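Local coordinates for rhamnose ABC transporter, periplasmic rhamnose-binding protein (Kribbella flavida, PDB 4KVF) that probably binds a carbohydrate, plausibly rhamnose, as the solute-binding component of an ABC transporter, at residues V168-P173 with S180-M185. Sequence-based numbering, arbitrary orientation.
Sequences VLSATP and SWIEVM
Met185 N, on the residue whose selenium-bearing tip reaches Val168, is fixed by the helical hydrogen bond to Trp181 O at 2.9 Å; no hydrogen bond spans the two segments themselves. Met185 is present as selenomethionine, and its chain, bent at the last torsion (chi3 67°), lays both SE and CE against one valine methyl. Val168 CG2 lies 3.9 Å from Met185 CE, with SE equally close, so this branch meets the selenoether end of the side chain rather than its stem. The other valine branch, placed anti to the backbone N (chi1 166°), faces Ile182: Val168 CG1 is 4.0 Å from Ile182 CD1, and the two side chains meet at a slant. Val168 thus divides its methyls between two helix residues one turn apart. Strand 164-170, helix 176-189 and strand 197-204 form a beta-alpha-beta unit; its two strands are neighbours in the parallel four-stranded sheet of one lobe of this periplasmic binding protein, and the helix packs against that sheet. The local axes pass 10.9 Å apart and run nearly antiparallel, at 164°, as the chain turns back along the sheet after the strand. Ile182, its outer chain extended, also reaches Ser170: Ile182 CD1 stands 3.6 Å from Ser170 OG and also touches Ser170 CB, a methyl set against the hydroxymethyl group by van der Waals contact. With an alanine at Val168 both methyls are gone, which is likely to open a gap before Ile182 CD1 and leave the selenomethionine tip freer to turn. Backbone bonds hold Val168 to Lys201 and Ala203 of the adjoining strand, whose Ile202 also packs on Ile182. Beyond the contact, Met185 touches Val153 of helix 145-159, and Val168 rests on Leu199 and Pro232.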
loop_
_atom_site.group_PDB
_atom_site.type_symbol
_atom_site.label_atom_id
_atom_site.label_comp_id
_atom_site.label_asym_id
_atom_site.label_seq_id
_atom_site.Cartn_x
_atom_site.Cartn_y
_atom_site.Cartn_z
ATOM N N VAL A 168 11.018 16.698 -4.735
ATOM C CA VAL A 168 10.666 15.474 -4.034
ATOM C C VAL A 168 11.588 15.312 -2.831
ATOM O O VAL A 168 12.788 15.565 -2.928
ATOM C CB VAL A 168 10.788 14.247 -4.974
ATOM C CG1 VAL A 168 10.762 12.918 -4.185
ATOM C CG2 VAL A 168 9.689 14.295 -6.036
ATOM N N LEU A 169 11.007 14.943 -1.690
ATOM C CA LEU A 169 11.770 14.509 -0.530
ATOM C C LEU A 169 11.556 13.004 -0.386
ATOM O O LEU A 169 10.478 12.540 -0.007
ATOM C CB LEU A 169 11.328 15.273 0.730
ATOM C CG LEU A 169 11.925 14.845 2.076
ATOM C CD1 LEU A 169 13.443 14.940 2.052
ATOM C CD2 LEU A 169 11.370 15.705 3.215
ATOM N N SER A 170 12.575 12.235 -0.754
ATOM C CA SER A 170 12.430 10.791 -0.833
ATOM C C SER A 170 12.976 10.102 0.410
ATOM O O SER A 170 13.281 10.750 1.416
ATOM C CB SER A 170 13.124 10.257 -2.093
ATOM O OG SER A 170 12.782 8.895 -2.320
ATOM N N ALA A 171 13.058 8.776 0.339
ATOM C CA ALA A 171 13.692 7.983 1.382
ATOM C C ALA A 171 15.186 7.914 1.074
ATOM O O ALA A 171 15.817 8.949 0.894
ATOM C CB ALA A 171 13.065 6.586 1.431
ATOM N N THR A 172 15.750 6.710 0.983
ATOM C CA THR A 172 17.171 6.573 0.667
ATOM C C THR A 172 17.390 6.601 -0.836
ATOM O O THR A 172 16.460 6.328 -1.594
ATOM C CB THR A 172 17.713 5.237 1.163
ATOM O OG1 THR A 172 16.991 4.181 0.515
ATOM C CG2 THR A 172 17.567 5.128 2.671
ATOM N N PRO A 173 18.624 6.906 -1.277
ATOM C CA PRO A 173 18.921 6.836 -2.717
ATOM C C PRO A 173 18.586 5.494 -3.375
ATOM O O PRO A 173 18.142 5.480 -4.522
ATOM C CB PRO A 173 20.432 7.105 -2.771
ATOM C CG PRO A 173 20.664 8.041 -1.610
ATOM C CD PRO A 173 19.730 7.531 -0.518
ATOM N N SER A 180 10.789 3.732 -7.804
ATOM C CA SER A 180 9.770 3.361 -8.784
ATOM C C SER A 180 8.769 4.490 -8.922
ATOM O O SER A 180 8.447 4.919 -10.035
ATOM C CB SER A 180 9.016 2.098 -8.352
ATOM O OG SER A 180 9.812 0.945 -8.526
ATOM N N TRP A 181 8.277 4.971 -7.788
ATOM C CA TRP A 181 7.267 6.027 -7.796
ATOM C C TRP A 181 7.799 7.299 -8.451
ATOM O O TRP A 181 7.083 7.975 -9.194
ATOM C CB TRP A 181 6.763 6.305 -6.383
ATOM C CG TRP A 181 6.128 5.101 -5.749
ATOM C CD1 TRP A 181 5.421 4.116 -6.385
ATOM C CD2 TRP A 181 6.162 4.742 -4.365
ATOM N NE1 TRP A 181 5.011 3.166 -5.475
ATOM C CE2 TRP A 181 5.450 3.532 -4.223
ATOM C CE3 TRP A 181 6.725 5.328 -3.219
ATOM C CZ2 TRP A 181 5.284 2.896 -2.999
ATOM C CZ3 TRP A 181 6.555 4.704 -2.009
ATOM C CH2 TRP A 181 5.840 3.498 -1.904
ATOM N N ILE A 182 9.062 7.618 -8.185
ATOM C CA ILE A 182 9.674 8.808 -8.770
ATOM C C ILE A 182 9.781 8.657 -10.284
ATOM O O ILE A 182 9.520 9.599 -11.040
ATOM C CB ILE A 182 11.051 9.087 -8.120
ATOM C CG1 ILE A 182 10.848 9.573 -6.677
ATOM C CG2 ILE A 182 11.859 10.095 -8.936
ATOM C CD1 ILE A 182 12.131 9.561 -5.834
ATOM N N GLU A 183 10.132 7.457 -10.744
ATOM C CA GLU A 183 10.216 7.235 -12.183
ATOM C C GLU A 183 8.851 7.447 -12.836
ATOM O O GLU A 183 8.755 8.056 -13.895
ATOM C CB GLU A 183 10.782 5.848 -12.516
ATOM C CG GLU A 183 10.909 5.592 -14.019
ATOM C CD GLU A 183 11.940 6.491 -14.702
ATOM O OE1 GLU A 183 12.937 6.881 -14.051
ATOM O OE2 GLU A 183 11.753 6.804 -15.900
ATOM N N VAL A 184 7.790 6.971 -12.193
ATOM C CA VAL A 184 6.454 7.216 -12.727
ATOM C C VAL A 184 6.141 8.718 -12.730
ATOM O O VAL A 184 5.621 9.246 -13.718
ATOM C CB VAL A 184 5.370 6.434 -11.960
ATOM C CG1 VAL A 184 3.982 6.827 -12.474
ATOM C CG2 VAL A 184 5.606 4.934 -12.138
HETATM N N MSE A 185 6.487 9.408 -11.646
HETATM C CA MSE A 185 6.316 10.864 -11.594
HETATM C C MSE A 185 6.979 11.561 -12.780
HETATM O O MSE A 185 6.401 12.459 -13.399
HETATM C CB MSE A 185 6.885 11.430 -10.299
HETATM C CG MSE A 185 6.102 11.081 -9.059
HETATM SE SE MSE A 185 6.848 12.016 -7.510
HETATM C CE MSE A 185 6.378 13.826 -8.031
#